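Local coordinates for paenibacillus xanthan lyase (Paenibacillus, PDB 6F2P), which cleaves the polysaccharide xanthan as a lyase, probably by beta-elimination as in other members of polysaccharide lyase family 8, at residues I659-D664 against V672-K677; K12-M16 against D239-I243; D424-V430 against H595-F599; V322-L326 against L349-S353. All coordinates share one frame; numbering follows the deposited sequence.

Interaction 1. Residues I659-D664 against V672-K677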
loop_
_atom_site.group_PDB
_atom_site.type_symbol
_atom_site.label_atom_id
_atom_site.label_comp_id
_atom_site.label_asym_id
_atom_site.label_seq_id
_atom_site.Cartn_x
_atom_site.Cartn_y
_atom_site.Cartn_z
ATOM N N ILE A 659 12.067 -9.371 4.627
ATOM C CA ILE A 659 12.387 -8.649 5.852
ATOM C C ILE A 659 11.512 -7.418 6.054
ATOM O O ILE A 659 11.366 -6.609 5.144
ATOM C CB ILE A 659 13.825 -8.133 5.838
ATOM C CG1 ILE A 659 14.812 -9.241 5.452
ATOM C CG2 ILE A 659 14.164 -7.502 7.188
ATOM C CD1 ILE A 659 16.245 -8.763 5.309
ATOM N N ASN A 660 10.945 -7.271 7.250
ATOM C CA ASN A 660 10.302 -6.022 7.632
ATOM C C ASN A 660 11.154 -5.252 8.650
ATOM O O ASN A 660 11.511 -5.784 9.701
ATOM C CB ASN A 660 8.901 -6.272 8.188
ATOM C CG ASN A 660 7.915 -6.759 7.125
ATOM O OD1 ASN A 660 8.057 -6.454 5.939
ATOM N ND2 ASN A 660 6.900 -7.514 7.557
ATOM N N PHE A 661 11.485 -4.005 8.319
ATOM C CA PHE A 661 12.229 -3.115 9.204
ATOM C C PHE A 661 11.287 -2.115 9.879
ATOM O O PHE A 661 10.604 -1.339 9.200
ATOM C CB PHE A 661 13.273 -2.336 8.408
ATOM C CG PHE A 661 14.423 -3.168 7.916
ATOM C CD1 PHE A 661 15.506 -3.432 8.739
ATOM C CD2 PHE A 661 14.439 -3.660 6.622
ATOM C CE1 PHE A 661 16.583 -4.189 8.287
ATOM C CE2 PHE A 661 15.508 -4.413 6.164
ATOM C CZ PHE A 661 16.581 -4.674 6.998
ATOM N N TRP A 662 11.275 -2.112 11.209
ATOM C CA TRP A 662 10.291 -1.341 11.976
ATOM C C TRP A 662 10.727 0.058 12.418
ATOM O O TRP A 662 9.888 0.871 12.815
ATOM C CB TRP A 662 9.838 -2.141 13.200
ATOM C CG TRP A 662 9.066 -3.364 12.835
ATOM C CD1 TRP A 662 9.469 -4.658 12.968
ATOM C CD2 TRP A 662 7.756 -3.409 12.256
ATOM N NE1 TRP A 662 8.491 -5.509 12.513
ATOM C CE2 TRP A 662 7.428 -4.765 12.073
ATOM C CE3 TRP A 662 6.825 -2.433 11.885
ATOM C CZ2 TRP A 662 6.209 -5.171 11.530
ATOM C CZ3 TRP A 662 5.617 -2.838 11.349
ATOM C CH2 TRP A 662 5.321 -4.194 11.172
ATOM N N ASN A 663 12.025 0.342 12.358
ATOM C CA ASN A 663 12.540 1.598 12.894
ATOM C C ASN A 663 13.233 2.469 11.855
ATOM O O ASN A 663 13.759 1.972 10.857
ATOM C CB ASN A 663 13.492 1.331 14.061
ATOM C CG ASN A 663 12.839 0.540 15.179
ATOM O OD1 ASN A 663 13.339 -0.508 15.578
ATOM N ND2 ASN A 663 11.719 1.041 15.694
ATOM N N ASP A 664 13.231 3.774 12.095
ATOM C CA ASP A 664 13.932 4.691 11.213
ATOM C C ASP A 664 15.372 4.926 11.687
ATOM O O ASP A 664 15.848 6.063 11.745
ATOM C CB ASP A 664 13.169 6.014 11.087
ATOM C CG ASP A 664 12.039 5.950 10.072
ATOM O OD1 ASP A 664 12.063 5.063 9.188
ATOM O OD2 ASP A 664 11.129 6.805 10.147
ATOM N N VAL A 672 21.176 -7.839 4.963
ATOM C CA VAL A 672 20.576 -6.566 4.603
ATOM C C VAL A 672 20.603 -5.537 5.726
ATOM O O VAL A 672 20.297 -5.833 6.884
ATOM C CB VAL A 672 19.126 -6.753 4.110
ATOM C CG1 VAL A 672 18.569 -5.441 3.572
ATOM C CG2 VAL A 672 19.064 -7.832 3.043
ATOM N N THR A 673 20.976 -4.319 5.363
ATOM C CA THR A 673 20.916 -3.200 6.278
ATOM C C THR A 673 19.984 -2.155 5.682
ATOM O O THR A 673 20.060 -1.867 4.484
ATOM C CB THR A 673 22.315 -2.579 6.513
ATOM O OG1 THR A 673 23.177 -3.538 7.150
ATOM C CG2 THR A 673 22.210 -1.343 7.388
ATOM N N SER A 674 19.089 -1.616 6.510
ATOM C CA SER A 674 18.232 -0.502 6.113
ATOM C C SER A 674 18.301 0.596 7.155
ATOM O O SER A 674 18.373 0.321 8.354
ATOM C CB SER A 674 16.779 -0.947 5.937
ATOM O OG SER A 674 15.931 0.172 5.711
ATOM N N ASN A 675 18.273 1.841 6.695
ATOM C CA ASN A 675 18.305 2.977 7.606
ATOM C C ASN A 675 16.916 3.574 7.807
ATOM O O ASN A 675 16.772 4.604 8.453
ATOM C CB ASN A 675 19.270 4.052 7.099
ATOM C CG ASN A 675 18.727 4.809 5.897
ATOM O OD1 ASN A 675 17.936 4.278 5.121
ATOM N ND2 ASN A 675 19.153 6.055 5.739
ATOM N N ARG A 676 15.900 2.931 7.242
ATOM C CA ARG A 676 14.527 3.425 7.334
ATOM C C ARG A 676 13.535 2.276 7.471
ATOM O O ARG A 676 13.829 1.150 7.072
ATOM C CB ARG A 676 14.168 4.246 6.092
ATOM C CG ARG A 676 14.900 5.583 5.966
ATOM C CD ARG A 676 14.460 6.581 7.035
ATOM N NE ARG A 676 15.144 7.866 6.903
ATOM C CZ ARG A 676 16.339 8.151 7.426
ATOM N NH1 ARG A 676 17.011 7.241 8.125
ATOM N NH2 ARG A 676 16.869 9.357 7.246
ATOM N N LYS A 677 12.365 2.559 8.035
ATOM C CA LYS A 677 11.255 1.615 7.968
ATOM C C LYS A 677 11.103 1.164 6.522
ATOM O O LYS A 677 11.124 1.987 5.608
ATOM C CB LYS A 677 9.951 2.267 8.441
ATOM C CG LYS A 677 9.986 2.754 9.874
ATOM C CD LYS A 677 8.795 3.651 10.188
ATOM C CE LYS A 677 8.877 4.193 11.607
ATOM N NZ LYS A 677 7.596 4.804 12.026
HETATM O O HOH W 1 15.505 -0.326 9.716
#

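Interaction 2. Residues K12-M16 against D239-I243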
loop_
_atom_site.group_PDB
_atom_site.type_symbol
_atom_site.label_atom_id
_atom_site.label_comp_id
_atom_site.label_asym_id
_atom_site.label_seq_id
_atom_site.Cartn_x
_atom_site.Cartn_y
_atom_site.Cartn_z
ATOM N N LYS A 12 -32.454 -4.404 -27.860
ATOM C CA LYS A 12 -31.255 -4.969 -27.263
ATOM C C LYS A 12 -31.404 -5.017 -25.739
ATOM O O LYS A 12 -31.066 -6.016 -25.105
ATOM C CB LYS A 12 -30.055 -4.126 -27.648
ATOM C CG LYS A 12 -28.723 -4.779 -27.400
ATOM C CD LYS A 12 -27.659 -3.715 -27.479
ATOM C CE LYS A 12 -26.280 -4.299 -27.638
ATOM N NZ LYS A 12 -25.382 -3.233 -28.176
ATOM N N TYR A 13 -31.939 -3.940 -25.166
ATOM C CA TYR A 13 -32.098 -3.815 -23.717
ATOM C C TYR A 13 -33.134 -4.785 -23.200
ATOM O O TYR A 13 -32.921 -5.460 -22.190
ATOM C CB TYR A 13 -32.522 -2.393 -23.337
ATOM C CG TYR A 13 -32.479 -2.127 -21.848
ATOM C CD1 TYR A 13 -31.292 -2.255 -21.146
ATOM C CD2 TYR A 13 -33.613 -1.731 -21.149
ATOM C CE1 TYR A 13 -31.229 -2.013 -19.787
ATOM C CE2 TYR A 13 -33.562 -1.481 -19.784
ATOM C CZ TYR A 13 -32.361 -1.629 -19.106
ATOM O OH TYR A 13 -32.274 -1.392 -17.748
ATOM N N LYS A 14 -34.265 -4.828 -23.900
ATOM C CA LYS A 14 -35.355 -5.717 -23.543
ATOM C C LYS A 14 -34.857 -7.152 -23.543
ATOM O O LYS A 14 -35.128 -7.911 -22.611
ATOM C CB LYS A 14 -36.534 -5.548 -24.498
ATOM C CG LYS A 14 -37.658 -6.538 -24.260
ATOM C CD LYS A 14 -38.912 -6.163 -25.021
ATOM C CE LYS A 14 -39.871 -7.342 -25.095
ATOM N NZ LYS A 14 -41.187 -6.923 -25.641
ATOM N N ALA A 15 -34.096 -7.513 -24.570
ATOM C CA ALA A 15 -33.476 -8.835 -24.621
ATOM C C ALA A 15 -32.530 -9.115 -23.432
ATOM O O ALA A 15 -32.370 -10.262 -23.016
ATOM C CB ALA A 15 -32.764 -9.019 -25.930
ATOM N N MET A 16 -31.906 -8.081 -22.875
ATOM C CA MET A 16 -31.117 -8.281 -21.655
ATOM C C MET A 16 -32.044 -8.582 -20.483
ATOM O O MET A 16 -31.745 -9.415 -19.628
ATOM C CB MET A 16 -30.270 -7.053 -21.322
ATOM C CG MET A 16 -29.282 -6.642 -22.392
ATOM S SD MET A 16 -28.576 -5.018 -22.044
ATOM C CE MET A 16 -27.393 -5.429 -20.760
ATOM N N ASP A 239 -22.632 -2.619 -18.153
ATOM C CA ASP A 239 -23.931 -2.709 -18.807
ATOM C C ASP A 239 -24.147 -1.535 -19.746
ATOM O O ASP A 239 -24.593 -1.722 -20.874
ATOM C CB ASP A 239 -25.080 -2.834 -17.800
ATOM C CG ASP A 239 -25.337 -4.275 -17.384
ATOM O OD1 ASP A 239 -24.657 -5.187 -17.906
ATOM O OD2 ASP A 239 -26.231 -4.500 -16.541
ATOM N N LEU A 240 -23.816 -0.332 -19.290
ATOM C CA LEU A 240 -23.947 0.845 -20.141
ATOM C C LEU A 240 -23.088 0.744 -21.393
ATOM O O LEU A 240 -23.536 1.083 -22.489
ATOM C CB LEU A 240 -23.590 2.111 -19.383
ATOM C CG LEU A 240 -24.804 2.918 -18.943
ATOM C CD1 LEU A 240 -24.360 4.283 -18.477
ATOM C CD2 LEU A 240 -25.803 3.035 -20.082
ATOM N N ILE A 241 -21.857 0.275 -21.231
ATOM C CA ILE A 241 -20.981 0.083 -22.376
ATOM C C ILE A 241 -21.605 -0.895 -23.365
ATOM O O ILE A 241 -21.635 -0.628 -24.567
ATOM C CB ILE A 241 -19.581 -0.394 -21.951
ATOM C CG1 ILE A 241 -18.789 0.763 -21.351
ATOM C CG2 ILE A 241 -18.824 -0.984 -23.128
ATOM C CD1 ILE A 241 -17.615 0.287 -20.522
ATOM N N PHE A 242 -22.124 -2.008 -22.851
ATOM C CA PHE A 242 -22.711 -3.045 -23.695
ATOM C C PHE A 242 -23.928 -2.553 -24.478
ATOM O O PHE A 242 -24.054 -2.830 -25.667
ATOM C CB PHE A 242 -23.091 -4.259 -22.855
ATOM C CG PHE A 242 -23.847 -5.309 -23.613
ATOM C CD1 PHE A 242 -23.174 -6.275 -24.338
ATOM C CD2 PHE A 242 -25.240 -5.346 -23.585
ATOM C CE1 PHE A 242 -23.869 -7.252 -25.035
ATOM C CE2 PHE A 242 -25.942 -6.322 -24.280
ATOM C CZ PHE A 242 -25.253 -7.275 -25.006
ATOM N N ILE A 243 -24.825 -1.836 -23.808
ATOM C CA ILE A 243 -26.040 -1.332 -24.445
ATOM C C ILE A 243 -25.714 -0.315 -25.541
ATOM O O ILE A 243 -26.192 -0.414 -26.680
ATOM C CB ILE A 243 -26.993 -0.688 -23.401
ATOM C CG1 ILE A 243 -27.408 -1.722 -22.356
ATOM C CG2 ILE A 243 -28.236 -0.093 -24.061
ATOM C CD1 ILE A 243 -27.980 -1.121 -21.093
#

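Interaction 3. Residues D424-V430 against H595-F599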
loop_
_atom_site.group_PDB
_atom_site.type_symbol
_atom_site.label_atom_id
_atom_site.label_comp_id
_atom_site.label_asym_id
_atom_site.label_seq_id
_atom_site.Cartn_x
_atom_site.Cartn_y
_atom_site.Cartn_z
ATOM N N ASP A 424 -22.232 -20.477 3.478
ATOM C CA ASP A 424 -22.920 -21.524 4.230
ATOM C C ASP A 424 -23.032 -21.104 5.708
ATOM O O ASP A 424 -22.926 -21.922 6.623
ATOM C CB ASP A 424 -22.178 -22.855 4.041
ATOM C CG ASP A 424 -22.807 -24.012 4.793
ATOM O OD1 ASP A 424 -24.059 -24.104 4.848
ATOM O OD2 ASP A 424 -22.020 -24.825 5.340
ATOM N N HIS A 425 -23.221 -19.800 5.912
ATOM C CA HIS A 425 -23.418 -19.204 7.235
ATOM C C HIS A 425 -22.185 -19.160 8.124
ATOM O O HIS A 425 -22.316 -19.099 9.347
ATOM C CB HIS A 425 -24.576 -19.866 7.985
ATOM C CG HIS A 425 -25.833 -19.935 7.183
ATOM N ND1 HIS A 425 -26.481 -18.811 6.718
ATOM C CD2 HIS A 425 -26.544 -20.996 6.728
ATOM C CE1 HIS A 425 -27.544 -19.173 6.022
ATOM N NE2 HIS A 425 -27.604 -20.494 6.016
ATOM N N PHE A 426 -21.002 -19.172 7.514
ATOM C CA PHE A 426 -19.763 -18.923 8.251
ATOM C C PHE A 426 -19.880 -17.710 9.196
ATOM O O PHE A 426 -19.639 -17.822 10.403
ATOM C CB PHE A 426 -18.575 -18.735 7.290
ATOM C CG PHE A 426 -17.351 -18.159 7.953
ATOM C CD1 PHE A 426 -16.426 -18.993 8.560
ATOM C CD2 PHE A 426 -17.142 -16.783 7.993
ATOM C CE1 PHE A 426 -15.325 -18.477 9.190
ATOM C CE2 PHE A 426 -16.036 -16.259 8.621
ATOM C CZ PHE A 426 -15.118 -17.110 9.216
ATOM N N TRP A 427 -20.272 -16.563 8.646
ATOM C CA TRP A 427 -20.263 -15.305 9.395
ATOM C C TRP A 427 -21.279 -15.194 10.527
ATOM O O TRP A 427 -21.089 -14.398 11.446
ATOM C CB TRP A 427 -20.428 -14.110 8.451
ATOM C CG TRP A 427 -19.184 -13.792 7.674
ATOM C CD1 TRP A 427 -18.986 -13.974 6.336
ATOM C CD2 TRP A 427 -17.961 -13.259 8.192
ATOM N NE1 TRP A 427 -17.720 -13.569 5.985
ATOM C CE2 TRP A 427 -17.069 -13.130 7.106
ATOM C CE3 TRP A 427 -17.535 -12.871 9.468
ATOM C CZ2 TRP A 427 -15.777 -12.630 7.255
ATOM C CZ3 TRP A 427 -16.251 -12.378 9.613
ATOM C CH2 TRP A 427 -15.386 -12.259 8.510
ATOM N N ALA A 428 -22.352 -15.975 10.465
ATOM C CA ALA A 428 -23.404 -15.873 11.475
ATOM C C ALA A 428 -23.184 -16.838 12.631
ATOM O O ALA A 428 -23.939 -16.822 13.605
ATOM C CB ALA A 428 -24.783 -16.085 10.849
ATOM N N THR A 429 -22.148 -17.667 12.524
ATOM C CA THR A 429 -21.854 -18.675 13.544
ATOM C C THR A 429 -20.463 -18.544 14.161
ATOM O O THR A 429 -20.284 -18.867 15.333
ATOM C CB THR A 429 -21.979 -20.100 12.984
ATOM O OG1 THR A 429 -21.287 -20.173 11.733
ATOM C CG2 THR A 429 -23.437 -20.478 12.771
ATOM N N VAL A 430 -19.483 -18.090 13.372
ATOM C CA VAL A 430 -18.094 -17.987 13.835
ATOM C C VAL A 430 -17.955 -17.071 15.056
ATOM O O VAL A 430 -18.731 -16.133 15.236
ATOM C CB VAL A 430 -17.143 -17.496 12.703
ATOM C CG1 VAL A 430 -17.363 -16.020 12.408
ATOM C CG2 VAL A 430 -15.687 -17.736 13.072
ATOM N N HIS A 595 -28.849 -20.673 13.040
ATOM C CA HIS A 595 -28.023 -21.610 12.284
ATOM C C HIS A 595 -26.961 -22.177 13.203
ATOM O O HIS A 595 -26.468 -21.481 14.100
ATOM C CB HIS A 595 -27.321 -20.900 11.132
ATOM C CG HIS A 595 -28.256 -20.252 10.167
ATOM N ND1 HIS A 595 -29.005 -20.969 9.264
ATOM C CD2 HIS A 595 -28.568 -18.947 9.971
ATOM C CE1 HIS A 595 -29.740 -20.135 8.546
ATOM N NE2 HIS A 595 -29.491 -18.904 8.958
ATOM N N THR A 596 -26.592 -23.432 12.974
ATOM C CA THR A 596 -25.572 -24.055 13.795
ATOM C C THR A 596 -24.466 -24.634 12.933
ATOM O O THR A 596 -24.714 -25.475 12.064
ATOM C CB THR A 596 -26.141 -25.148 14.716
ATOM O OG1 THR A 596 -27.157 -24.589 15.559
ATOM C CG2 THR A 596 -25.036 -25.710 15.586
ATOM N N ARG A 597 -23.245 -24.173 13.177
ATOM C CA ARG A 597 -22.082 -24.641 12.431
ATOM C C ARG A 597 -20.944 -25.046 13.365
ATOM O O ARG A 597 -20.861 -24.565 14.502
ATOM C CB ARG A 597 -21.623 -23.559 11.459
ATOM C CG ARG A 597 -22.619 -23.291 10.358
ATOM C CD ARG A 597 -22.825 -24.560 9.563
ATOM N NE ARG A 597 -23.648 -24.347 8.381
ATOM C CZ ARG A 597 -24.943 -24.633 8.308
ATOM N NH1 ARG A 597 -25.572 -25.152 9.361
ATOM N NH2 ARG A 597 -25.607 -24.404 7.178
ATOM N N ASN A 598 -20.075 -25.931 12.883
ATOM C CA ASN A 598 -18.967 -26.457 13.688
ATOM C C ASN A 598 -17.628 -25.820 13.354
ATOM O O ASN A 598 -17.325 -25.576 12.187
ATOM C CB ASN A 598 -18.867 -27.970 13.524
ATOM C CG ASN A 598 -20.174 -28.672 13.834
ATOM O OD1 ASN A 598 -20.807 -28.404 14.863
ATOM N ND2 ASN A 598 -20.602 -29.560 12.931
ATOM N N PHE A 599 -16.826 -25.558 14.382
ATOM C CA PHE A 599 -15.562 -24.849 14.198
ATOM C C PHE A 599 -14.392 -25.470 14.959
ATOM O O PHE A 599 -14.550 -25.965 16.077
ATOM C CB PHE A 599 -15.698 -23.383 14.624
ATOM C CG PHE A 599 -16.555 -22.555 13.714
ATOM C CD1 PHE A 599 -17.935 -22.518 13.874
ATOM C CD2 PHE A 599 -15.981 -21.790 12.708
ATOM C CE1 PHE A 599 -18.732 -21.741 13.032
ATOM C CE2 PHE A 599 -16.768 -21.009 11.863
ATOM C CZ PHE A 599 -18.145 -20.987 12.027
#

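Interaction 4. Residues V322-L326 against L349-S353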
loop_
_atom_site.group_PDB
_atom_site.type_symbol
_atom_site.label_atom_id
_atom_site.label_comp_id
_atom_site.label_asym_id
_atom_site.label_seq_id
_atom_site.Cartn_x
_atom_site.Cartn_y
_atom_site.Cartn_z
ATOM N N VAL A 322 -13.926 -16.830 -16.740
ATOM C CA VAL A 322 -15.319 -17.118 -16.419
ATOM C C VAL A 322 -15.652 -18.597 -16.641
ATOM O O VAL A 322 -16.345 -19.209 -15.825
ATOM C CB VAL A 322 -16.293 -16.203 -17.195
ATOM C CG1 VAL A 322 -17.738 -16.681 -17.065
ATOM C CG2 VAL A 322 -16.178 -14.790 -16.688
ATOM N N LYS A 323 -15.144 -19.180 -17.723
ATOM C CA LYS A 323 -15.379 -20.600 -17.963
ATOM C C LYS A 323 -14.852 -21.435 -16.808
ATOM O O LYS A 323 -15.568 -22.292 -16.285
ATOM C CB LYS A 323 -14.747 -21.070 -19.274
ATOM C CG LYS A 323 -15.110 -22.511 -19.634
ATOM C CD LYS A 323 -14.938 -22.785 -21.117
ATOM C CE LYS A 323 -15.494 -24.155 -21.486
ATOM N NZ LYS A 323 -15.455 -24.419 -22.956
ATOM N N TYR A 324 -13.605 -21.171 -16.423
ATOM C CA TYR A 324 -12.955 -21.819 -15.285
ATOM C C TYR A 324 -13.849 -21.823 -14.059
ATOM O O TYR A 324 -14.088 -22.873 -13.461
ATOM C CB TYR A 324 -11.636 -21.108 -14.950
ATOM C CG TYR A 324 -10.902 -21.658 -13.739
ATOM C CD1 TYR A 324 -10.352 -22.935 -13.755
ATOM C CD2 TYR A 324 -10.742 -20.896 -12.590
ATOM C CE1 TYR A 324 -9.670 -23.443 -12.654
ATOM C CE2 TYR A 324 -10.061 -21.395 -11.483
ATOM C CZ TYR A 324 -9.525 -22.670 -11.524
ATOM O OH TYR A 324 -8.846 -23.187 -10.436
ATOM N N TRP A 325 -14.352 -20.646 -13.701
ATOM C CA TRP A 325 -15.200 -20.506 -12.529
ATOM C C TRP A 325 -16.554 -21.204 -12.679
ATOM O O TRP A 325 -17.116 -21.696 -11.699
ATOM C CB TRP A 325 -15.418 -19.029 -12.207
ATOM C CG TRP A 325 -14.172 -18.303 -11.788
ATOM C CD1 TRP A 325 -13.140 -18.795 -11.030
ATOM C CD2 TRP A 325 -13.824 -16.946 -12.106
ATOM N NE1 TRP A 325 -12.179 -17.823 -10.854
ATOM C CE2 TRP A 325 -12.573 -16.683 -11.508
ATOM C CE3 TRP A 325 -14.448 -15.929 -12.841
ATOM C CZ2 TRP A 325 -11.941 -15.445 -11.621
ATOM C CZ3 TRP A 325 -13.819 -14.704 -12.955
ATOM C CH2 TRP A 325 -12.581 -14.470 -12.348
ATOM N N LEU A 326 -17.092 -21.233 -13.894
ATOM C CA LEU A 326 -18.410 -21.828 -14.115
ATOM C C LEU A 326 -18.325 -23.338 -14.018
ATOM O O LEU A 326 -19.229 -23.987 -13.500
ATOM C CB LEU A 326 -18.970 -21.432 -15.474
ATOM C CG LEU A 326 -19.507 -20.013 -15.607
ATOM C CD1 LEU A 326 -19.772 -19.680 -17.068
ATOM C CD2 LEU A 326 -20.774 -19.880 -14.790
ATOM N N LEU A 349 -20.891 -20.346 -23.456
ATOM C CA LEU A 349 -19.485 -20.273 -23.113
ATOM C C LEU A 349 -18.900 -21.599 -22.610
ATOM O O LEU A 349 -17.812 -21.985 -23.016
ATOM C CB LEU A 349 -19.295 -19.179 -22.068
ATOM C CG LEU A 349 -17.914 -18.972 -21.483
ATOM C CD1 LEU A 349 -16.944 -18.675 -22.598
ATOM C CD2 LEU A 349 -17.993 -17.831 -20.508
ATOM N N VAL A 350 -19.607 -22.299 -21.733
ATOM C CA VAL A 350 -19.082 -23.567 -21.230
ATOM C C VAL A 350 -19.237 -24.703 -22.239
ATOM O O VAL A 350 -18.658 -25.772 -22.072
ATOM C CB VAL A 350 -19.742 -23.986 -19.909
ATOM C CG1 VAL A 350 -19.782 -22.817 -18.950
ATOM C CG2 VAL A 350 -21.126 -24.502 -20.164
ATOM N N ASN A 351 -20.021 -24.467 -23.282
ATOM C CA ASN A 351 -20.253 -25.477 -24.306
ATOM C C ASN A 351 -19.366 -25.255 -25.522
ATOM O O ASN A 351 -19.248 -26.117 -26.400
ATOM C CB ASN A 351 -21.723 -25.486 -24.709
ATOM C CG ASN A 351 -22.601 -26.125 -23.657
ATOM O OD1 ASN A 351 -22.231 -27.142 -23.068
ATOM N ND2 ASN A 351 -23.765 -25.528 -23.404
ATOM N N ASP A 352 -18.741 -24.086 -25.555
ATOM C CA ASP A 352 -17.838 -23.709 -26.631
ATOM C C ASP A 352 -16.456 -24.315 -26.379
ATOM O O ASP A 352 -15.750 -23.913 -25.452
ATOM C CB ASP A 352 -17.756 -22.183 -26.694
ATOM C CG ASP A 352 -16.988 -21.676 -27.896
ATOM O OD1 ASP A 352 -16.139 -22.414 -28.435
ATOM O OD2 ASP A 352 -17.232 -20.517 -28.290
ATOM N N SER A 353 -16.069 -25.275 -27.214
ATOM C CA SER A 353 -14.775 -25.941 -27.067
ATOM C C SER A 353 -13.614 -25.078 -27.554
ATOM O O SER A 353 -12.462 -25.331 -27.208
ATOM C CB SER A 353 -14.774 -27.278 -27.803
ATOM O OG SER A 353 -15.160 -27.096 -29.152
#

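Interaction 1. Residues I659-D664 against V672-K677
The ring of Phe661 is sandwiched between two aliphatic groups: Ser674 CB sits over the middle of one face, 3.6 Å from the ring centroid in a CH-pi contact, while Ile659 CG2 lies on the opposite face, toward the rim. At the ring's edge comes the backbone oxygen of Val672, near the ring plane. Val672 also packs against Ile659, whose CD1 is 3.7 Å from Val672 CB. With chi1 at 173°, Ser674 OG points opposite the backbone N and donates to Arg676 O, in the loop just after the strand, over 2.7 Å, in the carbonyl plane and on a lone pair; CB is left to cover the ring. Were Phe661 replaced by alanine, the space between Ser674 CB and Ile659 CG2 would probably be left unfilled. Lys677 N makes an almost straight bond (174°) to Asp664 OD1, 2.8 Å away, and Lys677 CA-H approaches Phe661 O, which also accepts from Trp456 NE1. A water within hydrogen-bonding distance of both Asn663 O and Ser674 O bridges the segments. The axes of 659-661 and 672-674, from different antiparallel sheets, run at 25° and come within 9.0 Å: the face-to-face packing of a beta-sandwich, here the C-terminal beta-sandwich domain of the lyase.

Interaction 2. Residues K12-M16 against D239-I243
Lys12 carries its CG opposite the backbone N (chi1 -165°) and stays extended to its end, and this reach delivers its ammonium group to the second helix. Phe242 has the same kind of first torsion (chi1 173°), which swings its ring toward helix 4-18, and Met16 folds at chi3 to bring its methyl back beside that ring. Lys12 NZ donates to two successive carbonyls: to Phe242 O at 2.9 Å, from within the carbonyl plane, and to Ile243 O at 3.3 Å, from well above the plane of the Ile243 carbonyl. On its way there CE crosses one face of the Phe242 ring, and NZ lies 5.0 Å from the ring centroid, almost on the normal, a cation-pi contact. Met16 meets the same ring differently. Its SD is at the edge, 4.8 Å from the centroid, a Met-aromatic contact, while CE touches Phe242 CD2 at 3.6 Å. SD also rests on Ile243 CG1, and Ile243 CD1 reaches Tyr13 CD1 at 3.5 Å; the tyrosine hydroxyl is held by Asp136. The helical segments 12-16 and 239-243, at 134° to each other, belong to the N-terminal alpha-helical domain, where Ile243 also touches Ile183 of helix 168-184. Phe242 has a second cation-pi partner in Arg305, so its ring probably helps to stabilise positive charge from two residues, while the paired carbonyls of Phe242 and Ile243 would favour a protonated Lys12.

Interaction 3. Residues D424-V430 against H595-F599
Arg597 takes hold of Asp424 side-on with two nitrogens, each going to a different oxygen. NH2 forms a salt bridge with Asp424 OD1 at 2.8 Å, arriving from above the carboxylate plane, and NE donates to the backbone oxygen of the same residue at 3.1 Å, with a bent N-H...O angle of 138°. Asp424 CG, anti to the backbone N (chi1 180°), carries OD1 across to NH2. The remaining terminal nitrogen, NH1, turns back to its own strand and bonds Thr596 O at 2.9 Å, so that all three nitrogens of the guanidinium have an acceptor and its rotation is fixed. NH2 also lies near the plane of the His425 ring, at its edge. One face of that ring stacks on His595, with centroids 3.6 Å apart and planes at 15°, while His425 ND1 is bonded to Trp580 NE1 and His425 N to Gln291. The contact thus pins a loop and a short, weakly bonded helical turn to strand 595-607 of an antiparallel sheet in the super-sandwich domain. Phe426 O accepts from both Thr429 N and Val430 N, and Thr429 O receives Arg576 NE from the adjoining strand. Thr429 OG1 has one proton and two acceptors within reach, His425 O and Phe426 O, and lies at the edge of the Phe599 ring, 3.3 Å from CZ. Val430 covers one face of this ring, its CA in a CH-pi contact and its CB 3.6 Å from Phe599 CE2.

Interaction 4. Residues V322-L326 against L349-S353
Val322 opens the contact by placing CG1 against Leu349 CD2 at 3.6 Å, the two side chains crossing at about a right angle. CG1 stands opposite the backbone N (chi1 169°), which points this branch at the leucine. Lys323 follows and gives the longest reach of the segment: its chain is extended throughout and runs past the end of helix 340-351. CD and CE both come to 3.5 Å from Leu349 O, so the aliphatic part of the chain lies alongside the last turn before the charged end arrives at the point where the helix gives way to loop. There NZ is hydrogen-bonded to Val355 O, a little farther along the chain, and weakly, at 3.4 Å, to Leu349 O; Asp352 O lies 2.6 Å from NZ. Acceptors at a helix C-terminus carry partial negative charge, which is likely to favour the ammonium form here. A methionine in place of Lys323 would probably leave the carbonyls of Leu349 and Val355 without this donor and set the loop after the helix freer to move. One turn on, Leu326 closes the contact, its CD1 3.7 Å from Val350 CG1 and more loosely set against Leu349 CD2. Asp352 directs its carboxylate to Thr354. Helix 312-328 is thus pressed against the C-terminal turn of helix 340-351, while Val322 and Leu326 also touch helix 292-307, with Ile303, Ile304 and Met300 as partners.

Overall arrangement
Along the chain the four contacts come strictly in series: interaction 2, interaction 4, interaction 3, interaction 1. None touches another. Interactions 2 and 4 are the closest pair, with centres about 22 Å apart, and both join helices of the N-terminal half: 4-18 with 229-244, and 312-328 with 340-351. Interaction 3 follows in the super-sandwich domain, its centre about 31 Å from that of interaction 4, and interaction 1 lies in the C-terminal beta-sandwich domain, its centre about 41 Å from that of interaction 3 and about 53 Å from that of interaction 2. The principle is modular: each of these four contacts is local to its part of the fold, helix on helix first, then loop on sheet and sheet on sheet.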